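PDB 6LKR: C-type lectin domain family 4, member b1 from Mus musculus, which is a membrane receptor of the C-type lectin family that binds calcium, probably recognises carbohydrate, and takes part in innate and adaptive immunity. Local coordinates for residues 26-31 / 67-72; 41-46 / 52-57; 58-63 / 112-117; 72-77 / 116-121. All blocks are in the same frame, centred on the assembly; numbering follows the deposited sequence.

Interaction 1. Residues 26-31 / 67-72; sequences ASWNKS and GLWDTG
The indole of Trp28 has Trp69 over one face: Trp69 CB stands 3.9 Å above the Trp28 plane, offset toward the rim. At the edge of the same ring, near its plane, lies the carbonyl carbon Gly67 C, with Trp28 CZ2 to Gly67 C 4.5 Å; Asn29 OD1 is also in plane at the edge. The Trp69 ring has Thr71 CG2 over one face and meets Trp28 obliquely, with Trp28 CH2 3.7 Å from Trp69 CD1. The planes are inclined at 46°, so the pair is neither a parallel stack nor edge-to-face. Trp28 reaches the strand because its CG lies opposite the backbone N (chi1 -172°), carrying the ring off the helix start toward 67-69. That start is fixed by an N-cap: Ser27 OG accepts from Lys30 N at 3.2 Å. Ser27 O takes two donors, Ser31 N and Ser31 OG, from opposite faces of its plane. Gly67 and Leu68 belong to the FIGL form of the family's WIGL sequence, and Trp28 also meets Phe65 edge-to-face. The polar atom of the buried indole, Trp28 NE1, is satisfied by Ile66 O, while Leu68 O stays 3.8 Å from NE1. Between the segments the chemistry is therefore apolar ring packing, joining helix 28-37 to strand 64-70.

Interaction 2. Residues 41-46 / 52-57; sequences HLVVIH and DFITGI
Ile54 reaches from helix 48-56 toward the chain that leaves strand 41-42, and its side chain grows more engaged with each step outward. CB begins close to the helix and has neither Val43 nor Ile45 within packing distance. CG1 lies opposite the carbonyl carbon (chi1 -65°) and passes Val43 loosely, with Ile54 CG1 4.2 Å from Val43 CG1; the other branch, CG2, skirts the two Val43 methyls more loosely still. From CG1 the chain runs on nearly extended (chi2 161°), which pushes CD1 away from the helix and into the close contacts. Ile54 CD1 sits 3.8 Å from Val43 CB and 3.9 Å from Val43 CG1, the two side chains reaching toward each other tip to tip. On the Ile45 side, Ile54 CD1 rests 3.6 Å from Ile45 CG1 and 3.8 Å from Ile45 CD1, lying across the Ile45 chain at a slant. Val43 and Ile45 both turn toward the helix, whereas Val44 between them points away, the alternation of an extended chain. Tyr17 touches both Val43 and Ile54, and Val128 backs Val43. The backbone of Val43 is meanwhile paired with Gly67 and Val128, so its carbon branches are presented from a fixed chain. The contact joins helix 48-56, the second helix of the C-type lectin fold, to the extended chain after strand 41-42, largely through one methyl between two branched side chains. With every participating atom carbon and all three residues buried, it rests on dispersion and the exclusion of water.

Interaction 3. Residues 58-63 / 112-117; sequences LDIHAA and IGWGWN. With CA (calcium ion), chain D.
A type I beta turn, Asp59 to Ala62, wraps the outer end of an indole on strand 113-119 of the C-type lectin fold, the strand whose Asn117 is a calcium ligand farther along. The ring belongs to Trp114, and the loop 58-63 that follows helix 48-56 curls round its six-membered part. Leu58 CB approaches Trp114 CH2 to 3.5 Å, and Leu58 CD1 makes an off-centre CH-pi contact, 4.3 Å from the centroid of that Trp114 ring and 28° off its normal. Leu58 has CG opposite its carbonyl carbon (chi1 -56°), which brings CD1 over the six-membered ring, off its centre. Ile60 comes nearest with its backbone, Ile60 CA lying 3.6 Å from Trp114 CZ2. Its side chain crosses the ring at about a right angle: Ile60 CG2 touches Trp114 CZ2 at 3.7 Å, while CG1 turns off and lies over the imidazole of His61. Two carbonyls of the loop also meet the ring, one of them Ala62 O, 4.0 Å from Trp114 CZ3. The beta turn is closed by Ala62 N to Asp59 O at 3.0 Å; overlapping it is an Asx turn, in which His61 N is received on Asp59 OD1 from above the carboxylate plane. Tyr108 meets Trp114 edge-to-face from strand 103-109, and Leu58 continues inward onto Val106 and Val128. This is largely packing at the surface, joining a loop to a strand. Near the ring plane, Asp59 O stands 3.5 Å from Trp114 CH2.

Interaction 4. Residues 72-77 / 116-121; sequences GHRQWQ and WNDISC. With CA (calcium ion), chain D.
The WND sequence of C-type lectins, Trp116-Asn117-Asp118, supplies two ligand residues of the calcium site, and Arg74 holds the second of them from behind. The carboxylate of Asp118 divides its work: OD1 binds the calcium ion at 2.3 Å, and Asp118 OD2 accepts from Arg74 NH1 at 2.8 Å in a salt bridge with an N-H...O angle of 154°. The Arg74 chain bends at chi2 (-67°) and chi3 (76°), which turns NH1 to Asp118. The donor meets OD2 on its anti side, tilted out of the carboxylate plane, while the oxygen lies almost within the guanidinium plane. Asp118 O also binds the ion, at 2.4 Å; Glu95, Ser97, Glu101 and Asn117 complete the protein ligands. Trp76 CZ2 stands 3.5 Å above the centre of the Arg74 guanidinium, and Trp76 CH2 packs on Asp118 CB at 3.8 Å. Arg74 NH2 forms a salt bridge to Asp70 OD2 and a hydrogen bond to Glu101 O, fixing the guanidinium's rotation; its charge probably balances part of the acidic site. The loop bearing Arg74 leads into strand 76-78, paired with strand 64-70; strand 103-109 lies between the latter and strand 113-119 and is tied beyond Asp118 by the Cys103-Cys121 disulfide.

Interactions 1, 2 and 4 are largely buried, whereas interaction 3 lies at the surface. The first two are apolar: interaction 1 packs helix 28-37 on strand 64-70 through rings, interaction 2 packs helix 48-56 on the chain leaving strand 41-42 through aliphatic branches; Val43 O and Gly67 N, probably hydrogen-bonded, tie them together. Interaction 3 also relies on packing, but against a loop. Interaction 4 differs in chemistry, being built on charge beside the calcium ion. It shares Gly72 with interaction 1, where neighbouring strands 64-70 and 76-78 meet, and Trp116 and Asn117 with interaction 3, so strand 113-119 passes from a hydrophobic end to a metal-binding one. Thr55 of interaction 2 packs on Trp114 of interaction 3.

Interaction 1. Residues 26-31 / 67-72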
loop_
_atom_site.group_PDB
_atom_site.type_symbol
_atom_site.label_atom_id
_atom_site.label_comp_id
_atom_site.label_asym_id
_atom_site.label_seq_id
_atom_site.Cartn_x
_atom_site.Cartn_y
_atom_site.Cartn_z
ATOM N N ALA A 26 20.673 -4.849 13.999
ATOM C CA ALA A 26 20.111 -6.215 13.973
ATOM C C ALA A 26 19.938 -6.668 12.525
ATOM O O ALA A 26 19.916 -5.806 11.629
ATOM C CB ALA A 26 18.797 -6.239 14.713
ATOM N N SER A 27 19.813 -7.980 12.326
ATOM C CA SER A 27 19.487 -8.626 11.034
ATOM C C SER A 27 18.139 -8.105 10.530
ATOM O O SER A 27 17.385 -7.515 11.323
ATOM C CB SER A 27 19.459 -10.124 11.179
ATOM O OG SER A 27 18.276 -10.526 11.859
ATOM N N TRP A 28 17.826 -8.353 9.262
ATOM C CA TRP A 28 16.540 -7.928 8.661
ATOM C C TRP A 28 15.389 -8.602 9.420
ATOM O O TRP A 28 14.438 -7.898 9.801
ATOM C CB TRP A 28 16.523 -8.232 7.161
ATOM C CG TRP A 28 15.342 -7.657 6.445
ATOM C CD1 TRP A 28 15.257 -6.442 5.824
ATOM C CD2 TRP A 28 14.059 -8.285 6.278
ATOM N NE1 TRP A 28 14.010 -6.275 5.284
ATOM C CE2 TRP A 28 13.253 -7.384 5.548
ATOM C CE3 TRP A 28 13.521 -9.516 6.664
ATOM C CZ2 TRP A 28 11.940 -7.686 5.197
ATOM C CZ3 TRP A 28 12.219 -9.808 6.326
ATOM C CH2 TRP A 28 11.445 -8.909 5.592
ATOM N N ASN A 29 15.470 -9.913 9.663
ATOM C CA ASN A 29 14.385 -10.671 10.346
ATOM C C ASN A 29 14.147 -10.117 11.757
ATOM O O ASN A 29 12.971 -9.940 12.144
ATOM C CB ASN A 29 14.686 -12.170 10.444
ATOM C CG ASN A 29 14.441 -12.916 9.151
ATOM O OD1 ASN A 29 13.670 -12.469 8.306
ATOM N ND2 ASN A 29 15.085 -14.060 8.998
ATOM N N LYS A 30 15.221 -9.868 12.510
ATOM C CA LYS A 30 15.151 -9.370 13.912
ATOM C C LYS A 30 14.631 -7.927 13.913
ATOM O O LYS A 30 13.923 -7.559 14.871
ATOM C CB LYS A 30 16.518 -9.483 14.593
ATOM C CG LYS A 30 16.990 -10.909 14.848
ATOM C CD LYS A 30 16.028 -11.739 15.668
ATOM C CE LYS A 30 16.601 -13.084 16.063
ATOM N NZ LYS A 30 17.728 -12.933 17.012
ATOM N N SER A 31 14.965 -7.149 12.879
ATOM C CA SER A 31 14.462 -5.762 12.671
ATOM C C SER A 31 12.955 -5.785 12.385
ATOM O O SER A 31 12.212 -5.005 13.020
ATOM C CB SER A 31 15.216 -5.068 11.569
ATOM O OG SER A 31 16.591 -4.931 11.896
ATOM N N GLY A 67 11.337 -2.338 4.517
ATOM C CA GLY A 67 10.456 -3.519 4.503
ATOM C C GLY A 67 10.302 -4.092 3.105
ATOM O O GLY A 67 9.178 -4.443 2.728
ATOM N N LEU A 68 11.406 -4.226 2.377
ATOM C CA LEU A 68 11.433 -4.773 0.999
ATOM C C LEU A 68 12.368 -5.983 0.993
ATOM O O LEU A 68 13.492 -5.875 1.495
ATOM C CB LEU A 68 11.918 -3.699 0.020
ATOM C CG LEU A 68 11.730 -4.033 -1.463
ATOM C CD1 LEU A 68 10.252 -4.118 -1.822
ATOM C CD2 LEU A 68 12.408 -3.000 -2.349
ATOM N N TRP A 69 11.913 -7.107 0.451
ATOM C CA TRP A 69 12.753 -8.322 0.370
ATOM C C TRP A 69 12.435 -9.066 -0.921
ATOM O O TRP A 69 11.334 -8.904 -1.475
ATOM C CB TRP A 69 12.600 -9.206 1.613
ATOM C CG TRP A 69 11.234 -9.783 1.796
ATOM C CD1 TRP A 69 10.103 -9.119 2.172
ATOM C CD2 TRP A 69 10.858 -11.166 1.654
ATOM N NE1 TRP A 69 9.045 -9.985 2.237
ATOM C CE2 TRP A 69 9.477 -11.247 1.936
ATOM C CE3 TRP A 69 11.546 -12.332 1.308
ATOM C CZ2 TRP A 69 8.776 -12.451 1.885
ATOM C CZ3 TRP A 69 10.848 -13.521 1.245
ATOM C CH2 TRP A 69 9.484 -13.577 1.530
ATOM N N ASP A 70 13.400 -9.857 -1.365
ATOM C CA ASP A 70 13.310 -10.608 -2.636
ATOM C C ASP A 70 12.771 -12.002 -2.314
ATOM O O ASP A 70 13.496 -12.778 -1.668
ATOM C CB ASP A 70 14.670 -10.623 -3.326
ATOM C CG ASP A 70 14.647 -11.346 -4.653
ATOM O OD1 ASP A 70 13.551 -11.790 -5.064
ATOM O OD2 ASP A 70 15.719 -11.441 -5.262
ATOM N N THR A 71 11.544 -12.279 -2.755
ATOM C CA THR A 71 10.808 -13.546 -2.531
ATOM C C THR A 71 11.268 -14.591 -3.556
ATOM O O THR A 71 10.893 -15.752 -3.404
ATOM C CB THR A 71 9.296 -13.301 -2.585
ATOM O OG1 THR A 71 8.915 -13.011 -3.930
ATOM C CG2 THR A 71 8.852 -12.143 -1.718
ATOM N N GLY A 72 12.054 -14.202 -4.560
ATOM C CA GLY A 72 12.525 -15.141 -5.601
ATOM C C GLY A 72 13.810 -14.666 -6.256
ATOM O O GLY A 72 14.893 -14.818 -5.653
#

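Interaction 2. Residues 41-46 / 52-57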
loop_
_atom_site.group_PDB
_atom_site.type_symbol
_atom_site.label_atom_id
_atom_site.label_comp_id
_atom_site.label_asym_id
_atom_site.label_seq_id
_atom_site.Cartn_x
_atom_site.Cartn_y
_atom_site.Cartn_z
ATOM N N HIS A 41 5.555 -2.339 11.043
ATOM C CA HIS A 41 6.313 -3.066 9.988
ATOM C C HIS A 41 7.553 -2.247 9.631
ATOM O O HIS A 41 7.488 -1.010 9.821
ATOM C CB HIS A 41 5.452 -3.235 8.727
ATOM C CG HIS A 41 4.581 -4.444 8.722
ATOM N ND1 HIS A 41 5.091 -5.722 8.824
ATOM C CD2 HIS A 41 3.245 -4.578 8.592
ATOM C CE1 HIS A 41 4.103 -6.594 8.778
ATOM N NE2 HIS A 41 2.957 -5.915 8.639
ATOM N N LEU A 42 8.592 -2.877 9.093
ATOM C CA LEU A 42 9.674 -2.120 8.423
ATOM C C LEU A 42 8.994 -1.254 7.361
ATOM O O LEU A 42 7.975 -1.701 6.792
ATOM C CB LEU A 42 10.684 -3.077 7.790
ATOM C CG LEU A 42 11.655 -3.757 8.751
ATOM C CD1 LEU A 42 12.474 -4.798 8.007
ATOM C CD2 LEU A 42 12.569 -2.735 9.424
ATOM N N VAL A 43 9.512 -0.053 7.136
ATOM C CA VAL A 43 8.872 0.972 6.271
ATOM C C VAL A 43 8.603 0.375 4.890
ATOM O O VAL A 43 9.456 -0.376 4.345
ATOM C CB VAL A 43 9.674 2.279 6.160
ATOM C CG1 VAL A 43 9.557 3.087 7.432
ATOM C CG2 VAL A 43 11.125 2.055 5.766
ATOM N N VAL A 44 7.438 0.721 4.364
ATOM C CA VAL A 44 6.931 0.319 3.029
ATOM C C VAL A 44 6.825 1.612 2.221
ATOM O O VAL A 44 5.945 2.442 2.537
ATOM C CB VAL A 44 5.588 -0.412 3.178
ATOM C CG1 VAL A 44 4.912 -0.637 1.838
ATOM C CG2 VAL A 44 5.754 -1.722 3.939
ATOM N N ILE A 45 7.746 1.821 1.282
ATOM C CA ILE A 45 7.994 3.160 0.669
ATOM C C ILE A 45 7.348 3.174 -0.714
ATOM O O ILE A 45 7.957 2.640 -1.654
ATOM C CB ILE A 45 9.498 3.492 0.631
ATOM C CG1 ILE A 45 10.140 3.254 1.998
ATOM C CG2 ILE A 45 9.710 4.922 0.137
ATOM C CD1 ILE A 45 11.609 3.602 2.081
ATOM N N HIS A 46 6.157 3.767 -0.822
ATOM C CA HIS A 46 5.325 3.707 -2.052
ATOM C C HIS A 46 5.532 4.923 -2.956
ATOM O O HIS A 46 5.131 4.819 -4.129
ATOM C CB HIS A 46 3.851 3.512 -1.690
ATOM C CG HIS A 46 3.537 2.078 -1.431
ATOM N ND1 HIS A 46 3.963 1.073 -2.287
ATOM C CD2 HIS A 46 2.869 1.466 -0.430
ATOM C CE1 HIS A 46 3.568 -0.094 -1.808
ATOM N NE2 HIS A 46 2.898 0.120 -0.676
ATOM N N ASP A 52 11.263 10.689 0.846
ATOM C CA ASP A 52 11.818 11.980 1.335
ATOM C C ASP A 52 11.558 12.083 2.839
ATOM O O ASP A 52 12.503 12.409 3.597
ATOM C CB ASP A 52 11.240 13.166 0.564
ATOM C CG ASP A 52 11.693 13.256 -0.884
ATOM O OD1 ASP A 52 12.589 12.482 -1.279
ATOM O OD2 ASP A 52 11.147 14.108 -1.604
ATOM N N PHE A 53 10.338 11.795 3.281
ATOM C CA PHE A 53 9.995 11.938 4.715
ATOM C C PHE A 53 10.858 10.982 5.541
ATOM O O PHE A 53 11.466 11.418 6.516
ATOM C CB PHE A 53 8.514 11.706 5.010
ATOM C CG PHE A 53 8.237 11.807 6.489
ATOM C CD1 PHE A 53 8.009 13.036 7.082
ATOM C CD2 PHE A 53 8.301 10.686 7.300
ATOM C CE1 PHE A 53 7.796 13.138 8.449
ATOM C CE2 PHE A 53 8.097 10.790 8.666
ATOM C CZ PHE A 53 7.829 12.011 9.237
ATOM N N ILE A 54 10.875 9.699 5.179
ATOM C CA ILE A 54 11.600 8.658 5.960
ATOM C C ILE A 54 13.082 9.044 6.032
ATOM O O ILE A 54 13.637 9.044 7.142
ATOM C CB ILE A 54 11.378 7.262 5.355
ATOM C CG1 ILE A 54 9.913 6.837 5.468
ATOM C CG2 ILE A 54 12.313 6.241 5.985
ATOM C CD1 ILE A 54 9.529 5.723 4.518
ATOM N N THR A 55 13.700 9.378 4.900
ATOM C CA THR A 55 15.148 9.707 4.860
ATOM C C THR A 55 15.411 11.008 5.627
ATOM O O THR A 55 16.509 11.130 6.183
ATOM C CB THR A 55 15.682 9.694 3.428
ATOM O OG1 THR A 55 14.968 10.649 2.646
ATOM C CG2 THR A 55 15.574 8.311 2.828
ATOM N N GLY A 56 14.428 11.902 5.729
ATOM C CA GLY A 56 14.568 13.155 6.497
ATOM C C GLY A 56 14.745 12.904 7.992
ATOM O O GLY A 56 15.304 13.787 8.677
ATOM N N ILE A 57 14.294 11.757 8.508
ATOM C CA ILE A 57 14.370 11.457 9.970
ATOM C C ILE A 57 15.547 10.519 10.271
ATOM O O ILE A 57 15.677 10.104 11.434
ATOM C CB ILE A 57 13.025 10.930 10.505
ATOM C CG1 ILE A 57 12.670 9.533 9.989
ATOM C CG2 ILE A 57 11.931 11.935 10.207
ATOM C CD1 ILE A 57 11.576 8.847 10.788
#

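Interaction 3. Residues 58-63 / 112-117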
loop_
_atom_site.group_PDB
_atom_site.type_symbol
_atom_site.label_atom_id
_atom_site.label_comp_id
_atom_site.label_asym_id
_atom_site.label_seq_id
_atom_site.Cartn_x
_atom_site.Cartn_y
_atom_site.Cartn_z
ATOM N N LEU A 58 16.394 10.227 9.278
ATOM C CA LEU A 58 17.545 9.303 9.429
ATOM C C LEU A 58 18.850 10.085 9.620
ATOM O O LEU A 58 18.910 11.288 9.286
ATOM C CB LEU A 58 17.637 8.388 8.206
ATOM C CG LEU A 58 16.380 7.580 7.889
ATOM C CD1 LEU A 58 16.596 6.688 6.676
ATOM C CD2 LEU A 58 15.927 6.756 9.086
ATOM N N ASP A 59 19.853 9.390 10.146
ATOM C CA ASP A 59 21.253 9.862 10.265
ATOM C C ASP A 59 21.985 9.490 8.971
ATOM O O ASP A 59 22.052 8.292 8.658
ATOM C CB ASP A 59 21.881 9.253 11.517
ATOM C CG ASP A 59 23.339 9.612 11.735
ATOM O OD1 ASP A 59 23.952 10.210 10.830
ATOM O OD2 ASP A 59 23.848 9.264 12.812
ATOM N N ILE A 60 22.509 10.479 8.241
ATOM C CA ILE A 60 23.201 10.265 6.931
ATOM C C ILE A 60 24.415 9.347 7.108
ATOM O O ILE A 60 24.923 8.866 6.077
ATOM C CB ILE A 60 23.623 11.589 6.263
ATOM C CG1 ILE A 60 24.528 12.434 7.165
ATOM C CG2 ILE A 60 22.407 12.369 5.788
ATOM C CD1 ILE A 60 25.335 13.466 6.407
ATOM N N HIS A 61 24.886 9.135 8.336
ATOM C CA HIS A 61 26.067 8.278 8.627
ATOM C C HIS A 61 25.663 6.814 8.835
ATOM O O HIS A 61 26.578 6.007 9.055
ATOM C CB HIS A 61 26.847 8.800 9.843
ATOM C CG HIS A 61 27.297 10.212 9.687
ATOM N ND1 HIS A 61 28.080 10.620 8.623
ATOM C CD2 HIS A 61 27.057 11.311 10.434
ATOM C CE1 HIS A 61 28.309 11.913 8.726
ATOM N NE2 HIS A 61 27.694 12.359 9.826
ATOM N N ALA A 62 24.371 6.467 8.757
ATOM C CA ALA A 62 23.886 5.096 9.049
ATOM C C ALA A 62 23.086 4.533 7.867
ATOM O O ALA A 62 22.523 5.315 7.088
ATOM C CB ALA A 62 23.076 5.100 10.315
ATOM N N ALA A 63 23.064 3.205 7.744
ATOM C CA ALA A 63 22.242 2.455 6.768
ATOM C C ALA A 63 21.070 1.825 7.519
ATOM O O ALA A 63 21.246 1.420 8.680
ATOM C CB ALA A 63 23.071 1.419 6.054
ATOM N N ILE A 112 25.304 12.673 -3.655
ATOM C CA ILE A 112 24.256 11.989 -4.475
ATOM C C ILE A 112 22.923 12.019 -3.716
ATOM O O ILE A 112 21.917 12.461 -4.289
ATOM C CB ILE A 112 24.681 10.545 -4.819
ATOM C CG1 ILE A 112 25.926 10.504 -5.714
ATOM C CG2 ILE A 112 23.522 9.769 -5.431
ATOM C CD1 ILE A 112 25.684 10.951 -7.143
ATOM N N GLY A 113 22.920 11.526 -2.480
ATOM C CA GLY A 113 21.721 11.523 -1.625
ATOM C C GLY A 113 21.327 10.116 -1.227
ATOM O O GLY A 113 22.167 9.187 -1.333
ATOM N N TRP A 114 20.097 9.976 -0.745
ATOM C CA TRP A 114 19.565 8.699 -0.215
ATOM C C TRP A 114 19.154 7.793 -1.372
ATOM O O TRP A 114 18.690 8.298 -2.417
ATOM C CB TRP A 114 18.398 8.963 0.728
ATOM C CG TRP A 114 18.806 9.624 2.003
ATOM C CD1 TRP A 114 18.785 10.959 2.283
ATOM C CD2 TRP A 114 19.266 8.964 3.194
ATOM N NE1 TRP A 114 19.196 11.174 3.570
ATOM C CE2 TRP A 114 19.496 9.971 4.155
ATOM C CE3 TRP A 114 19.476 7.626 3.551
ATOM C CZ2 TRP A 114 19.933 9.675 5.446
ATOM C CZ3 TRP A 114 19.923 7.337 4.819
ATOM C CH2 TRP A 114 20.149 8.353 5.753
ATOM N N GLY A 115 19.308 6.490 -1.176
ATOM C CA GLY A 115 18.912 5.483 -2.167
ATOM C C GLY A 115 18.930 4.104 -1.549
ATOM O O GLY A 115 19.492 3.948 -0.441
ATOM N N TRP A 116 18.337 3.141 -2.246
ATOM C CA TRP A 116 18.224 1.745 -1.769
ATOM C C TRP A 116 19.393 0.907 -2.302
ATOM O O TRP A 116 19.866 1.157 -3.430
ATOM C CB TRP A 116 16.912 1.105 -2.202
ATOM C CG TRP A 116 15.660 1.828 -1.826
ATOM C CD1 TRP A 116 15.478 2.838 -0.923
ATOM C CD2 TRP A 116 14.371 1.548 -2.386
ATOM N NE1 TRP A 116 14.157 3.202 -0.890
ATOM C CE2 TRP A 116 13.454 2.425 -1.773
ATOM C CE3 TRP A 116 13.910 0.626 -3.331
ATOM C CZ2 TRP A 116 12.099 2.409 -2.091
ATOM C CZ3 TRP A 116 12.572 0.620 -3.650
ATOM C CH2 TRP A 116 11.681 1.496 -3.032
ATOM N N ASN A 117 19.758 -0.105 -1.527
ATOM C CA ASN A 117 20.830 -1.079 -1.834
ATOM C C ASN A 117 20.319 -2.452 -1.411
ATOM O O ASN A 117 19.840 -2.570 -0.259
ATOM C CB ASN A 117 22.114 -0.685 -1.103
ATOM C CG ASN A 117 23.245 -1.676 -1.268
ATOM O OD1 ASN A 117 23.396 -2.295 -2.319
ATOM N ND2 ASN A 117 24.071 -1.802 -0.244
HETATM CA CA CA D . 23.821 -4.474 -3.440
HETATM O O HOH W 1 26.093 -3.201 -3.801
HETATM O O HOH W 2 25.626 -4.640 -2.019
#

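Interaction 4. Residues 72-77 / 116-121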
loop_
_atom_site.group_PDB
_atom_site.type_symbol
_atom_site.label_atom_id
_atom_site.label_comp_id
_atom_site.label_asym_id
_atom_site.label_seq_id
_atom_site.Cartn_x
_atom_site.Cartn_y
_atom_site.Cartn_z
ATOM N N GLY A 72 12.054 -14.202 -4.560
ATOM C CA GLY A 72 12.525 -15.141 -5.601
ATOM C C GLY A 72 13.810 -14.666 -6.256
ATOM O O GLY A 72 14.893 -14.818 -5.653
ATOM N N HIS A 73 13.684 -14.117 -7.459
ATOM C CA HIS A 73 14.798 -13.588 -8.286
ATOM C C HIS A 73 14.439 -12.176 -8.723
ATOM O O HIS A 73 13.832 -12.018 -9.791
ATOM C CB HIS A 73 15.074 -14.552 -9.440
ATOM C CG HIS A 73 15.288 -15.924 -8.920
ATOM N ND1 HIS A 73 16.388 -16.231 -8.147
ATOM C CD2 HIS A 73 14.513 -17.029 -8.958
ATOM C CE1 HIS A 73 16.314 -17.489 -7.775
ATOM N NE2 HIS A 73 15.170 -18.004 -8.259
ATOM N N ARG A 74 14.770 -11.197 -7.878
ATOM C CA ARG A 74 14.390 -9.773 -8.058
ATOM C C ARG A 74 12.862 -9.664 -7.990
ATOM O O ARG A 74 12.313 -8.741 -8.610
ATOM C CB ARG A 74 14.944 -9.220 -9.380
ATOM C CG ARG A 74 16.391 -9.597 -9.681
ATOM C CD ARG A 74 17.436 -9.004 -8.750
ATOM N NE ARG A 74 17.479 -9.661 -7.449
ATOM C CZ ARG A 74 18.280 -9.320 -6.444
ATOM N NH1 ARG A 74 19.160 -8.347 -6.588
ATOM N NH2 ARG A 74 18.198 -9.962 -5.292
ATOM N N GLN A 75 12.200 -10.594 -7.298
ATOM C CA GLN A 75 10.733 -10.559 -7.058
ATOM C C GLN A 75 10.498 -9.845 -5.718
ATOM O O GLN A 75 10.120 -10.505 -4.726
ATOM C CB GLN A 75 10.174 -11.976 -7.188
ATOM C CG GLN A 75 10.332 -12.504 -8.611
ATOM C CD GLN A 75 10.138 -13.992 -8.739
ATOM O OE1 GLN A 75 11.095 -14.767 -8.726
ATOM N NE2 GLN A 75 8.882 -14.395 -8.849
ATOM N N TRP A 76 10.756 -8.538 -5.720
ATOM C CA TRP A 76 10.679 -7.645 -4.537
ATOM C C TRP A 76 9.243 -7.627 -4.014
ATOM O O TRP A 76 8.308 -7.466 -4.806
ATOM C CB TRP A 76 11.198 -6.246 -4.888
ATOM C CG TRP A 76 12.586 -6.277 -5.448
ATOM C CD1 TRP A 76 12.960 -6.075 -6.746
ATOM C CD2 TRP A 76 13.789 -6.607 -4.734
ATOM N NE1 TRP A 76 14.312 -6.230 -6.880
ATOM C CE2 TRP A 76 14.850 -6.548 -5.662
ATOM C CE3 TRP A 76 14.082 -6.904 -3.399
ATOM C CZ2 TRP A 76 16.171 -6.797 -5.301
ATOM C CZ3 TRP A 76 15.389 -7.144 -3.041
ATOM C CH2 TRP A 76 16.419 -7.093 -3.979
ATOM N N GLN A 77 9.095 -7.788 -2.706
ATOM C CA GLN A 77 7.790 -7.763 -2.017
ATOM C C GLN A 77 7.933 -6.866 -0.790
ATOM O O GLN A 77 8.977 -6.960 -0.106
ATOM C CB GLN A 77 7.377 -9.192 -1.663
ATOM C CG GLN A 77 5.962 -9.325 -1.116
ATOM C CD GLN A 77 5.511 -10.769 -1.095
ATOM O OE1 GLN A 77 5.248 -11.369 -2.135
ATOM N NE2 GLN A 77 5.445 -11.349 0.094
ATOM N N TRP A 116 18.337 3.141 -2.246
ATOM C CA TRP A 116 18.224 1.745 -1.769
ATOM C C TRP A 116 19.393 0.907 -2.302
ATOM O O TRP A 116 19.866 1.157 -3.430
ATOM C CB TRP A 116 16.912 1.105 -2.202
ATOM C CG TRP A 116 15.660 1.828 -1.826
ATOM C CD1 TRP A 116 15.478 2.838 -0.923
ATOM C CD2 TRP A 116 14.371 1.548 -2.386
ATOM N NE1 TRP A 116 14.157 3.202 -0.890
ATOM C CE2 TRP A 116 13.454 2.425 -1.773
ATOM C CE3 TRP A 116 13.910 0.626 -3.331
ATOM C CZ2 TRP A 116 12.099 2.409 -2.091
ATOM C CZ3 TRP A 116 12.572 0.620 -3.650
ATOM C CH2 TRP A 116 11.681 1.496 -3.032
ATOM N N ASN A 117 19.758 -0.105 -1.527
ATOM C CA ASN A 117 20.830 -1.079 -1.834
ATOM C C ASN A 117 20.319 -2.452 -1.411
ATOM O O ASN A 117 19.840 -2.570 -0.259
ATOM C CB ASN A 117 22.114 -0.685 -1.103
ATOM C CG ASN A 117 23.245 -1.676 -1.268
ATOM O OD1 ASN A 117 23.396 -2.295 -2.319
ATOM N ND2 ASN A 117 24.071 -1.802 -0.244
ATOM N N ASP A 118 20.416 -3.451 -2.286
ATOM C CA ASP A 118 20.209 -4.860 -1.868
ATOM C C ASP A 118 21.452 -5.277 -1.074
ATOM O O ASP A 118 22.575 -4.901 -1.459
ATOM C CB ASP A 118 19.840 -5.773 -3.039
ATOM C CG ASP A 118 20.899 -5.883 -4.126
ATOM O OD1 ASP A 118 21.739 -4.947 -4.248
ATOM O OD2 ASP A 118 20.867 -6.890 -4.841
ATOM N N ILE A 119 21.255 -5.926 0.072
ATOM C CA ILE A 119 22.368 -6.453 0.913
ATOM C C ILE A 119 21.936 -7.801 1.477
ATOM O O ILE A 119 20.746 -8.127 1.390
ATOM C CB ILE A 119 22.778 -5.497 2.049
ATOM C CG1 ILE A 119 21.645 -5.266 3.051
ATOM C CG2 ILE A 119 23.329 -4.190 1.503
ATOM C CD1 ILE A 119 22.151 -4.755 4.388
ATOM N N SER A 120 22.882 -8.526 2.064
ATOM C CA SER A 120 22.617 -9.796 2.780
ATOM C C SER A 120 21.672 -9.521 3.957
ATOM O O SER A 120 21.916 -8.578 4.720
ATOM C CB SER A 120 23.899 -10.444 3.241
ATOM O OG SER A 120 23.655 -11.264 4.372
ATOM N N CYS A 121 20.648 -10.352 4.107
ATOM C CA CYS A 121 19.637 -10.266 5.185
ATOM C C CYS A 121 20.292 -10.471 6.558
ATOM O O CYS A 121 19.725 -9.993 7.553
ATOM C CB CYS A 121 18.541 -11.284 4.921
ATOM S SG CYS A 121 17.646 -10.923 3.387
HETATM CA CA CA D . 23.821 -4.474 -3.440
HETATM O O HOH W 1 26.093 -3.201 -3.801
HETATM O O HOH W 2 25.626 -4.640 -2.019
#